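Local coordinates for protein kinectin 1 (Kinesin receptor) (PDB 4MU6) that is an effector of Legionella pneumophila of unknown molecular function, represented here by its elongated, almost wholly helical N-terminal coiled-coil domain, at residues 68-72 with 233-237; 206-211 with 223-227; 83-87 with 200-204; 122-126 with 162-166. One frame throughout, in Å; residues are numbered along the deposited sequence.

Contact 1. Residues 68-72 with 233-237; sequences LEQQS and LLRSI
With CG of Leu68 turned away from its own carbonyl carbon (chi1 -65°) and CG of Leu233 swung opposite its backbone N (chi1 170°), the two leucines reach toward each other's helix. Leu68 supplies the largest share of the first side. Its CD1 branch meets CG1 of Ile237 at 3.5 Å and the backbone O of Ser236 at the same distance, while the side chains of Leu68 and Ile237 lie alongside, pointing opposite ways. The CD2 branch of Leu68 lies beside the Ser236 hydroxymethyl group, 3.7 Å from its OG. Helices 43-105 and 227-273 run antiparallel here, at 161°, with axes 10.1 Å apart; residues 68-72 also begin a predicted coiled coil. CA of Ser72 is 6.4 Å from CA of Leu233, a spacing consistent with the small serines at this level. From the other direction Leu233 puts CD1 against O of Leu68 (3.7 Å) and CB against OG of Ser72 (3.5 Å). Leu233 also touches Ile221, Leu222 and Leu225 of the preceding loop. Ser236 OG donates to O of Leu233 at 2.6 Å, an oxygen that also accepts the helical N-H of Ile237; with its proton given there, OG meets both methyls of Leu68 without needing a polar partner across the contact. Glu69 lays CG near CD2 of Leu233 and directs its carboxylate to Lys65.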
loop_
_atom_site.group_PDB
_atom_site.type_symbol
_atom_site.label_atom_id
_atom_site.label_comp_id
_atom_site.label_asym_id
_atom_site.label_seq_id
_atom_site.Cartn_x
_atom_site.Cartn_y
_atom_site.Cartn_z
ATOM N N LEU A 68 6.872 -0.704 -4.378
ATOM C CA LEU A 68 6.107 -0.108 -3.272
ATOM C C LEU A 68 4.961 -1.027 -2.848
ATOM O O LEU A 68 4.675 -1.163 -1.652
ATOM C CB LEU A 68 5.521 1.239 -3.689
ATOM C CG LEU A 68 6.454 2.397 -4.021
ATOM C CD1 LEU A 68 5.676 3.511 -4.722
ATOM C CD2 LEU A 68 7.125 2.912 -2.778
ATOM N N GLU A 69 4.292 -1.641 -3.829
ATOM C CA GLU A 69 3.235 -2.606 -3.540
ATOM C C GLU A 69 3.784 -3.763 -2.720
ATOM O O GLU A 69 3.145 -4.219 -1.780
ATOM C CB GLU A 69 2.615 -3.170 -4.829
ATOM C CG GLU A 69 1.545 -2.301 -5.476
ATOM C CD GLU A 69 0.995 -2.917 -6.772
ATOM O OE1 GLU A 69 1.370 -4.069 -7.091
ATOM O OE2 GLU A 69 0.192 -2.246 -7.465
ATOM N N GLN A 70 4.967 -4.237 -3.094
ATOM C CA GLN A 70 5.588 -5.377 -2.429
ATOM C C GLN A 70 5.955 -5.039 -0.995
ATOM O O GLN A 70 5.793 -5.866 -0.097
ATOM C CB GLN A 70 6.823 -5.863 -3.196
ATOM C CG GLN A 70 6.502 -6.872 -4.306
ATOM C CD GLN A 70 5.917 -8.174 -3.758
ATOM O OE1 GLN A 70 6.572 -8.889 -2.994
ATOM N NE2 GLN A 70 4.677 -8.480 -4.142
ATOM N N GLN A 71 6.444 -3.821 -0.787
ATOM C CA GLN A 71 6.699 -3.338 0.557
ATOM C C GLN A 71 5.409 -3.340 1.397
ATOM O O GLN A 71 5.388 -3.859 2.512
ATOM C CB GLN A 71 7.292 -1.930 0.517
ATOM C CG GLN A 71 7.462 -1.294 1.892
ATOM C CD GLN A 71 8.737 -1.719 2.601
ATOM O OE1 GLN A 71 9.413 -2.662 2.184
ATOM N NE2 GLN A 71 9.081 -1.006 3.678
ATOM N N SER A 72 4.341 -2.762 0.855
ATOM C CA SER A 72 3.088 -2.650 1.593
ATOM C C SER A 72 2.460 -4.018 1.832
ATOM O O SER A 72 1.866 -4.262 2.878
ATOM C CB SER A 72 2.103 -1.750 0.845
ATOM O OG SER A 72 2.515 -0.396 0.893
ATOM N N LEU A 233 0.476 3.510 0.981
ATOM C CA LEU A 233 0.847 2.981 -0.324
ATOM C C LEU A 233 0.524 3.965 -1.442
ATOM O O LEU A 233 1.363 4.234 -2.320
ATOM C CB LEU A 233 0.169 1.640 -0.610
ATOM C CG LEU A 233 0.345 1.177 -2.064
ATOM C CD1 LEU A 233 1.837 1.026 -2.457
ATOM C CD2 LEU A 233 -0.396 -0.129 -2.280
ATOM N N LEU A 234 -0.685 4.512 -1.403
ATOM C CA LEU A 234 -1.119 5.359 -2.501
ATOM C C LEU A 234 -0.349 6.669 -2.549
ATOM O O LEU A 234 -0.120 7.205 -3.632
ATOM C CB LEU A 234 -2.631 5.595 -2.463
ATOM C CG LEU A 234 -3.483 4.369 -2.834
ATOM C CD1 LEU A 234 -4.975 4.612 -2.526
ATOM C CD2 LEU A 234 -3.281 4.006 -4.298
ATOM N N ARG A 235 0.070 7.190 -1.396
ATOM C CA ARG A 235 0.822 8.443 -1.434
ATOM C C ARG A 235 2.201 8.223 -2.053
ATOM O O ARG A 235 2.677 9.040 -2.841
ATOM C CB ARG A 235 0.954 9.093 -0.056
ATOM C CG ARG A 235 1.756 10.384 -0.120
ATOM C CD ARG A 235 2.178 10.861 1.243
ATOM N NE ARG A 235 3.170 11.933 1.167
ATOM C CZ ARG A 235 2.900 13.182 0.794
ATOM N NH1 ARG A 235 1.667 13.525 0.431
ATOM N NH2 ARG A 235 3.866 14.090 0.769
ATOM N N SER A 236 2.834 7.113 -1.696
ATOM C CA SER A 236 4.149 6.796 -2.214
ATOM C C SER A 236 4.087 6.577 -3.723
ATOM O O SER A 236 4.999 6.964 -4.439
ATOM C CB SER A 236 4.732 5.570 -1.506
ATOM O OG SER A 236 3.910 4.434 -1.705
ATOM N N ILE A 237 3.001 5.979 -4.208
ATOM C CA ILE A 237 2.871 5.754 -5.637
ATOM C C ILE A 237 2.568 7.050 -6.351
ATOM O O ILE A 237 3.150 7.332 -7.394
ATOM C CB ILE A 237 1.790 4.724 -5.974
ATOM C CG1 ILE A 237 2.259 3.326 -5.572
ATOM C CG2 ILE A 237 1.463 4.768 -7.460
ATOM C CD1 ILE A 237 1.309 2.229 -5.989
#

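Contact 2. Residues 206-211 with 223-227; sequences KRAQAR and STLSG
Arg207 is the first residue of 206-211 to lie firmly against the loop, crossing the backbone of 223-227 with the aliphatic part of its side chain. Its CG is 3.7 Å from O of Ser223, and CD comes to 3.4 Å from O of Thr224. A bend at chi3 (-71°) then turns the guanidinium aside, where NH2 forms a salt bridge with Asp80 of helix 43-105. One turn on, Ala210 points its methyl at the loop: CB is 3.3 Å from O of Ser223 and 3.5 Å from CB of the same serine, a fit that suits a very small side chain. Arg211 follows, with CG packed on CG2 of Thr224 at 3.7 Å and the chain extended from there to NE. NE donates to a water at 2.8 Å, and this water in turn donates to O of Thr224 at 3.1 Å, bridging helix and loop; NH2 of Arg211 pairs with Asp80 as well. The loop joins helices 158-217 and 227-273, both of which run antiparallel to helix 43-105, and it passes back along the end of the first. Ser226 occupies the N-cap position of the second, although its OG bond to N of Asn229 is weak. The direct contacts between helix and loop are therefore van der Waals ones, with water supplying the polar link, while the two arginine charges are directed to a shared carboxylate on a third helix.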
loop_
_atom_site.group_PDB
_atom_site.type_symbol
_atom_site.label_atom_id
_atom_site.label_comp_id
_atom_site.label_asym_id
_atom_site.label_seq_id
_atom_site.Cartn_x
_atom_site.Cartn_y
_atom_site.Cartn_z
ATOM N N LYS A 206 -10.648 -11.463 5.172
ATOM C CA LYS A 206 -10.921 -10.698 3.955
ATOM C C LYS A 206 -9.620 -10.278 3.246
ATOM O O LYS A 206 -9.519 -10.355 2.019
ATOM C CB LYS A 206 -11.794 -9.474 4.275
ATOM C CG LYS A 206 -13.269 -9.811 4.588
ATOM C CD LYS A 206 -13.912 -8.710 5.460
ATOM C CE LYS A 206 -15.434 -8.696 5.359
ATOM N NZ LYS A 206 -16.036 -7.664 6.270
ATOM N N ARG A 207 -8.621 -9.842 4.014
ATOM C CA ARG A 207 -7.346 -9.474 3.407
ATOM C C ARG A 207 -6.662 -10.709 2.806
ATOM O O ARG A 207 -6.085 -10.635 1.722
ATOM C CB ARG A 207 -6.427 -8.720 4.382
ATOM C CG ARG A 207 -6.958 -7.324 4.756
ATOM C CD ARG A 207 -5.930 -6.469 5.479
ATOM N NE ARG A 207 -5.637 -6.901 6.837
ATOM C CZ ARG A 207 -6.298 -6.464 7.908
ATOM N NH1 ARG A 207 -7.299 -5.599 7.756
ATOM N NH2 ARG A 207 -5.961 -6.884 9.127
ATOM N N ALA A 208 -6.752 -11.834 3.510
ATOM C CA ALA A 208 -6.191 -13.083 3.044
ATOM C C ALA A 208 -6.880 -13.564 1.764
ATOM O O ALA A 208 -6.253 -14.163 0.894
ATOM C CB ALA A 208 -6.273 -14.141 4.133
ATOM N N GLN A 209 -8.171 -13.292 1.644
ATOM C CA GLN A 209 -8.865 -13.619 0.412
ATOM C C GLN A 209 -8.303 -12.781 -0.742
ATOM O O GLN A 209 -8.055 -13.296 -1.849
ATOM C CB GLN A 209 -10.356 -13.358 0.562
ATOM C CG GLN A 209 -11.164 -13.711 -0.678
ATOM C CD GLN A 209 -11.468 -15.197 -0.782
ATOM O OE1 GLN A 209 -11.052 -15.990 0.065
ATOM N NE2 GLN A 209 -12.201 -15.583 -1.825
ATOM N N ALA A 210 -8.096 -11.489 -0.478
ATOM C CA ALA A 210 -7.579 -10.581 -1.498
ATOM C C ALA A 210 -6.201 -11.023 -1.952
ATOM O O ALA A 210 -5.839 -10.853 -3.119
ATOM C CB ALA A 210 -7.520 -9.149 -0.978
ATOM N N ARG A 211 -5.422 -11.574 -1.027
ATOM C CA ARG A 211 -4.078 -12.013 -1.373
ATOM C C ARG A 211 -4.094 -13.124 -2.420
ATOM O O ARG A 211 -3.209 -13.178 -3.274
ATOM C CB ARG A 211 -3.270 -12.415 -0.135
ATOM C CG ARG A 211 -2.939 -11.230 0.776
ATOM C CD ARG A 211 -1.957 -11.611 1.878
ATOM N NE ARG A 211 -1.850 -10.539 2.854
ATOM C CZ ARG A 211 -2.529 -10.479 3.999
ATOM N NH1 ARG A 211 -3.358 -11.454 4.358
ATOM N NH2 ARG A 211 -2.368 -9.445 4.797
ATOM N N SER A 223 -6.855 -4.279 -1.575
ATOM C CA SER A 223 -7.735 -5.070 -0.704
ATOM C C SER A 223 -6.935 -5.987 0.225
ATOM O O SER A 223 -7.492 -6.599 1.127
ATOM C CB SER A 223 -8.779 -5.873 -1.495
ATOM O OG SER A 223 -9.594 -5.036 -2.305
ATOM N N THR A 224 -5.623 -6.068 0.028
ATOM C CA THR A 224 -4.797 -6.785 0.995
ATOM C C THR A 224 -4.323 -5.868 2.131
ATOM O O THR A 224 -3.606 -6.310 3.026
ATOM C CB THR A 224 -3.567 -7.434 0.343
ATOM O OG1 THR A 224 -2.560 -6.436 0.110
ATOM C CG2 THR A 224 -3.952 -8.097 -0.989
ATOM N N LEU A 225 -4.701 -4.592 2.088
ATOM C CA LEU A 225 -4.212 -3.636 3.092
ATOM C C LEU A 225 -5.344 -3.033 3.910
ATOM O O LEU A 225 -6.464 -2.890 3.416
ATOM C CB LEU A 225 -3.433 -2.506 2.420
ATOM C CG LEU A 225 -2.377 -2.977 1.418
ATOM C CD1 LEU A 225 -1.878 -1.806 0.596
ATOM C CD2 LEU A 225 -1.231 -3.670 2.141
ATOM N N SER A 226 -5.037 -2.648 5.148
ATOM C CA SER A 226 -5.974 -1.895 5.973
ATOM C C SER A 226 -6.101 -0.521 5.347
ATOM O O SER A 226 -5.251 -0.130 4.549
ATOM C CB SER A 226 -5.428 -1.746 7.388
ATOM O OG SER A 226 -4.206 -1.011 7.357
ATOM N N GLY A 227 -7.145 0.219 5.719
ATOM C CA GLY A 227 -7.387 1.535 5.149
ATOM C C GLY A 227 -6.209 2.483 5.319
ATOM O O GLY A 227 -5.851 3.227 4.405
HETATM O O HOH W 1 -0.986 -7.933 2.546
#

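Contact 3. Residues 83-87 with 200-204; sequences QKEQD and HHTKR
The amide of Gln83 lies flat over the imidazole of His200, the two planes only 2° apart and NE2 of Gln83 placed above the ring centre, 3.7 Å from ND1 of His200. Asp87 approaches the same ring differently, at its edge: the carboxylate is nearly coplanar with the imidazole, and ND1 of His200 donates in the ring plane to the syn side of OD2 of Asp87 at 3.2 Å. The edge bond fixes the rotation of the ring, and the amide lies against one of its faces. These groups join helix 43-105, within its predicted coiled-coil part, to helix 158-217, which runs antiparallel to it at 153°. The axes stand 11.1 Å apart, a spacing bridged here by polar side chains. Arg204 brings its guanidinium in between, steeply inclined to both partners, 69° from the Gln83 amide plane. NH1 of Arg204 gives one hydrogen bond to OE1 of Gln83 at 2.7 Å, which is rather bent, and a straighter one to OD2 of Asp87 at 3.0 Å, completing a salt bridge in which the carboxylate is met from above its plane. With two protein donors and a water on that one oxygen, the negative charge of Asp87 is probably well stabilised. One face of the guanidinium is covered by Lys84, whose CB is 3.9 Å from NE of Arg204; the ammonium of Lys84 goes on to Asp88. Two waters extend the network: one donates to both OE1 of Gln83 and O of His200, the other accepts from NH2 of Arg204 and donates to OD2 of Asp87.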
loop_
_atom_site.group_PDB
_atom_site.type_symbol
_atom_site.label_atom_id
_atom_site.label_comp_id
_atom_site.label_asym_id
_atom_site.label_seq_id
_atom_site.Cartn_x
_atom_site.Cartn_y
_atom_site.Cartn_z
ATOM N N GLN A 83 -0.962 -9.679 14.969
ATOM C CA GLN A 83 -2.266 -9.486 15.595
ATOM C C GLN A 83 -2.966 -10.828 15.830
ATOM O O GLN A 83 -3.745 -10.976 16.768
ATOM C CB GLN A 83 -3.142 -8.563 14.744
ATOM C CG GLN A 83 -4.534 -8.319 15.316
ATOM C CD GLN A 83 -5.465 -7.639 14.324
ATOM O OE1 GLN A 83 -5.929 -8.249 13.344
ATOM N NE2 GLN A 83 -5.738 -6.365 14.567
ATOM N N LYS A 84 -2.675 -11.811 14.978
ATOM C CA LYS A 84 -3.254 -13.128 15.129
ATOM C C LYS A 84 -2.724 -13.842 16.359
ATOM O O LYS A 84 -3.486 -14.471 17.081
ATOM C CB LYS A 84 -3.026 -13.996 13.905
ATOM C CG LYS A 84 -3.956 -15.181 13.864
ATOM C CD LYS A 84 -3.670 -16.090 12.678
ATOM C CE LYS A 84 -4.675 -17.236 12.644
ATOM N NZ LYS A 84 -4.924 -17.763 14.018
ATOM N N GLU A 85 -1.421 -13.753 16.594
ATOM C CA GLU A 85 -0.817 -14.405 17.754
ATOM C C GLU A 85 -1.249 -13.771 19.070
ATOM O O GLU A 85 -1.458 -14.469 20.070
ATOM C CB GLU A 85 0.708 -14.386 17.643
ATOM C CG GLU A 85 1.236 -15.348 16.611
ATOM C CD GLU A 85 2.454 -14.811 15.897
ATOM O OE1 GLU A 85 2.993 -13.777 16.345
ATOM O OE2 GLU A 85 2.863 -15.415 14.883
ATOM N N GLN A 86 -1.365 -12.448 19.072
ATOM C CA GLN A 86 -1.844 -11.740 20.244
ATOM C C GLN A 86 -3.319 -12.026 20.505
ATOM O O GLN A 86 -3.718 -12.252 21.647
ATOM C CB GLN A 86 -1.574 -10.239 20.126
ATOM C CG GLN A 86 -0.111 -9.908 20.315
ATOM C CD GLN A 86 0.268 -8.546 19.782
ATOM O OE1 GLN A 86 -0.467 -7.939 18.991
ATOM N NE2 GLN A 86 1.430 -8.051 20.214
ATOM N N ASP A 87 -4.132 -12.027 19.456
ATOM C CA ASP A 87 -5.529 -12.404 19.624
ATOM C C ASP A 87 -5.655 -13.836 20.135
ATOM O O ASP A 87 -6.415 -14.091 21.064
ATOM C CB ASP A 87 -6.328 -12.224 18.334
ATOM C CG ASP A 87 -6.593 -10.765 18.012
ATOM O OD1 ASP A 87 -6.216 -9.882 18.824
ATOM O OD2 ASP A 87 -7.182 -10.503 16.943
ATOM N N HIS A 200 -11.638 -8.838 14.379
ATOM C CA HIS A 200 -10.265 -8.736 13.862
ATOM C C HIS A 200 -10.003 -9.877 12.894
ATOM O O HIS A 200 -9.285 -9.711 11.906
ATOM C CB HIS A 200 -9.213 -8.796 14.977
ATOM C CG HIS A 200 -9.111 -7.549 15.802
ATOM N ND1 HIS A 200 -8.375 -7.493 16.966
ATOM C CD2 HIS A 200 -9.645 -6.315 15.634
ATOM C CE1 HIS A 200 -8.461 -6.278 17.480
ATOM N NE2 HIS A 200 -9.229 -5.547 16.695
ATOM N N HIS A 201 -10.575 -11.034 13.211
ATOM C CA HIS A 201 -10.393 -12.250 12.431
ATOM C C HIS A 201 -11.061 -12.137 11.062
ATOM O O HIS A 201 -10.460 -12.451 10.032
ATOM C CB HIS A 201 -10.958 -13.449 13.190
ATOM C CG HIS A 201 -10.950 -14.719 12.399
ATOM N ND1 HIS A 201 -12.096 -15.274 11.864
ATOM C CD2 HIS A 201 -9.934 -15.537 12.036
ATOM C CE1 HIS A 201 -11.786 -16.380 11.211
ATOM N NE2 HIS A 201 -10.480 -16.563 11.300
ATOM N N THR A 202 -12.312 -11.691 11.064
ATOM C CA THR A 202 -13.029 -11.431 9.832
ATOM C C THR A 202 -12.218 -10.541 8.866
ATOM O O THR A 202 -12.016 -10.916 7.708
ATOM C CB THR A 202 -14.419 -10.858 10.126
ATOM O OG1 THR A 202 -15.207 -11.869 10.773
ATOM C CG2 THR A 202 -15.111 -10.449 8.846
ATOM N N LYS A 203 -11.717 -9.401 9.345
ATOM C CA LYS A 203 -10.892 -8.528 8.500
ATOM C C LYS A 203 -9.618 -9.209 7.987
ATOM O O LYS A 203 -9.226 -9.008 6.837
ATOM C CB LYS A 203 -10.550 -7.216 9.222
ATOM C CG LYS A 203 -11.766 -6.387 9.579
ATOM C CD LYS A 203 -11.378 -5.174 10.400
ATOM C CE LYS A 203 -12.594 -4.375 10.805
ATOM N NZ LYS A 203 -12.206 -3.198 11.634
ATOM N N ARG A 204 -8.971 -10.010 8.832
ATOM C CA ARG A 204 -7.788 -10.739 8.396
ATOM C C ARG A 204 -8.141 -11.732 7.288
ATOM O O ARG A 204 -7.417 -11.839 6.291
ATOM C CB ARG A 204 -7.085 -11.439 9.561
ATOM C CG ARG A 204 -6.244 -10.514 10.422
ATOM C CD ARG A 204 -5.384 -11.290 11.431
ATOM N NE ARG A 204 -6.144 -12.236 12.249
ATOM C CZ ARG A 204 -6.640 -11.962 13.456
ATOM N NH1 ARG A 204 -6.455 -10.765 14.009
ATOM N NH2 ARG A 204 -7.310 -12.891 14.123
HETATM O O HOH W 2 -7.705 -6.996 11.408
HETATM O O HOH W 3 -8.848 -12.726 16.379
#

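Contact 4. Residues 122-126 with 162-166; sequences LHYKL and LQRSI
Leu122 and Ile166 meet first through their inner carbons, CB of Leu122 lying 3.8 Å from CG1 of Ile166. Beyond CB the leucine bends with CG anti to its carbonyl carbon (chi1 -69°), and its two methyls divide the opposite surface between them. CD1 settles on the helix backbone, 3.7 Å from N of Ile166, and also touches CB of Ser165. CD2 reaches the other way along helix 158-217 to CD2 of Leu162, at 3.8 Å, the two leucines crossing at a slant. A turn later Leu126 continues the row. Its CA is 3.6 Å from CD1 of Leu162, and the side chains of Leu126 and Leu162 pass antiparallel to one another, whereas CD2 of Leu126 meets CD1 of Ile166 at 3.9 Å, those two side chains lying roughly perpendicular. Helices 108-127 and 158-217 are antiparallel at 160°, with axes 9.9 Å apart, and form a hairpin at the far end of the rod, part of its connection not modelled. The flanks are closed by His123, whose CD2 is 3.8 Å from CD1 of Ile166, and by the CB of Lys125 beside Leu162. Ser165 turns its OG to O of Arg161 on its own helix. Since the contact is made largely of leucine and isoleucine carbons, with carbons of polar neighbours and backbone atoms, its cohesion probably rests on partial burial of apolar surface and on close fit, with no directional bond across it.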
loop_
_atom_site.group_PDB
_atom_site.type_symbol
_atom_site.label_atom_id
_atom_site.label_comp_id
_atom_site.label_asym_id
_atom_site.label_seq_id
_atom_site.Cartn_x
_atom_site.Cartn_y
_atom_site.Cartn_z
ATOM N N LEU A 122 -27.525 -20.213 64.208
ATOM C CA LEU A 122 -26.990 -19.238 65.153
ATOM C C LEU A 122 -28.092 -18.367 65.765
ATOM O O LEU A 122 -28.044 -18.055 66.962
ATOM C CB LEU A 122 -25.930 -18.349 64.513
ATOM C CG LEU A 122 -24.600 -18.995 64.127
ATOM C CD1 LEU A 122 -23.789 -17.990 63.359
ATOM C CD2 LEU A 122 -23.832 -19.483 65.362
ATOM N N HIS A 123 -29.078 -17.978 64.952
ATOM C CA HIS A 123 -30.170 -17.139 65.434
ATOM C C HIS A 123 -31.019 -17.932 66.408
ATOM O O HIS A 123 -31.539 -17.384 67.381
ATOM C CB HIS A 123 -31.055 -16.665 64.286
ATOM C CG HIS A 123 -30.523 -15.471 63.565
ATOM N ND1 HIS A 123 -30.609 -15.331 62.195
ATOM C CD2 HIS A 123 -29.905 -14.353 64.021
ATOM C CE1 HIS A 123 -30.065 -14.181 61.839
ATOM N NE2 HIS A 123 -29.623 -13.571 62.926
ATOM N N TYR A 124 -31.174 -19.219 66.110
ATOM C CA TYR A 124 -31.910 -20.141 66.967
ATOM C C TYR A 124 -31.181 -20.269 68.306
ATOM O O TYR A 124 -31.790 -20.119 69.363
ATOM C CB TYR A 124 -32.071 -21.497 66.260
ATOM C CG TYR A 124 -32.789 -22.585 67.039
ATOM C CD1 TYR A 124 -34.179 -22.591 67.156
ATOM C CD2 TYR A 124 -32.076 -23.632 67.630
ATOM C CE1 TYR A 124 -34.839 -23.600 67.865
ATOM C CE2 TYR A 124 -32.726 -24.644 68.337
ATOM C CZ TYR A 124 -34.106 -24.623 68.451
ATOM O OH TYR A 124 -34.752 -25.623 69.151
ATOM N N LYS A 125 -29.871 -20.510 68.260
ATOM C CA LYS A 125 -29.063 -20.566 69.481
ATOM C C LYS A 125 -29.099 -19.271 70.307
ATOM O O LYS A 125 -29.072 -19.318 71.528
ATOM C CB LYS A 125 -27.611 -20.936 69.180
ATOM C CG LYS A 125 -27.410 -22.340 68.642
ATOM C CD LYS A 125 -25.929 -22.692 68.574
ATOM C CE LYS A 125 -25.715 -24.115 68.078
ATOM N NZ LYS A 125 -24.289 -24.534 68.202
ATOM N N LEU A 126 -29.150 -18.121 69.650
ATOM C CA LEU A 126 -29.164 -16.855 70.377
ATOM C C LEU A 126 -30.511 -16.635 71.052
ATOM O O LEU A 126 -30.579 -16.125 72.170
ATOM C CB LEU A 126 -28.852 -15.684 69.444
ATOM C CG LEU A 126 -28.838 -14.302 70.103
ATOM C CD1 LEU A 126 -27.692 -14.203 71.094
ATOM C CD2 LEU A 126 -28.752 -13.202 69.052
ATOM N N LEU A 162 -21.828 -15.524 70.122
ATOM C CA LEU A 162 -22.861 -15.831 69.135
ATOM C C LEU A 162 -23.061 -14.625 68.219
ATOM O O LEU A 162 -23.260 -14.782 67.011
ATOM C CB LEU A 162 -24.188 -16.178 69.804
ATOM C CG LEU A 162 -24.361 -17.630 70.240
ATOM C CD1 LEU A 162 -25.707 -17.816 70.924
ATOM C CD2 LEU A 162 -24.232 -18.557 69.038
ATOM N N GLN A 163 -23.018 -13.427 68.802
ATOM C CA GLN A 163 -23.199 -12.195 68.036
ATOM C C GLN A 163 -22.087 -12.035 66.998
ATOM O O GLN A 163 -22.331 -11.591 65.872
ATOM C CB GLN A 163 -23.218 -10.976 68.964
ATOM C CG GLN A 163 -24.512 -10.804 69.766
ATOM C CD GLN A 163 -24.438 -9.656 70.777
ATOM O OE1 GLN A 163 -23.427 -9.475 71.466
ATOM N NE2 GLN A 163 -25.512 -8.871 70.861
ATOM N N ARG A 164 -20.866 -12.386 67.394
ATOM C CA ARG A 164 -19.714 -12.254 66.519
ATOM C C ARG A 164 -19.789 -13.280 65.399
ATOM O O ARG A 164 -19.449 -12.978 64.253
ATOM C CB ARG A 164 -18.402 -12.384 67.299
ATOM C CG ARG A 164 -17.984 -11.104 68.022
ATOM C CD ARG A 164 -16.580 -11.211 68.620
ATOM N NE ARG A 164 -16.504 -12.233 69.661
ATOM C CZ ARG A 164 -16.602 -11.989 70.969
ATOM N NH1 ARG A 164 -16.771 -10.746 71.410
ATOM N NH2 ARG A 164 -16.524 -12.992 71.837
ATOM N N SER A 165 -20.251 -14.485 65.733
ATOM C CA SER A 165 -20.445 -15.533 64.734
ATOM C C SER A 165 -21.492 -15.107 63.723
ATOM O O SER A 165 -21.291 -15.257 62.512
ATOM C CB SER A 165 -20.858 -16.841 65.391
ATOM O OG SER A 165 -19.757 -17.413 66.064
ATOM N N ILE A 166 -22.603 -14.568 64.223
ATOM C CA ILE A 166 -23.639 -14.015 63.355
ATOM C C ILE A 166 -23.072 -12.934 62.413
ATOM O O ILE A 166 -23.328 -12.950 61.197
ATOM C CB ILE A 166 -24.791 -13.422 64.173
ATOM C CG1 ILE A 166 -25.574 -14.545 64.858
ATOM C CG2 ILE A 166 -25.707 -12.605 63.271
ATOM C CD1 ILE A 166 -26.575 -14.066 65.902
#

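Contacts 1 and 2 are partly buried, whereas contacts 3 and 4 lie at the surface. Contact 1 sits near the centre of the chain and contact 4 at one end of the rod, about 77 Å away between centres, yet both are apolar pairings of antiparallel helices. Contact 3 is built instead on charge, amide stacking and water. Contacts 2, 3 and 4 all use helix 158-217, while contacts 1 and 3 share helix 43-105. Contact 2 alone sets a helix against a loop, and it touches contact 1 through Leu225, which packs on Ser72 and Leu233. Thus chemistry changes along the rod without following burial alone.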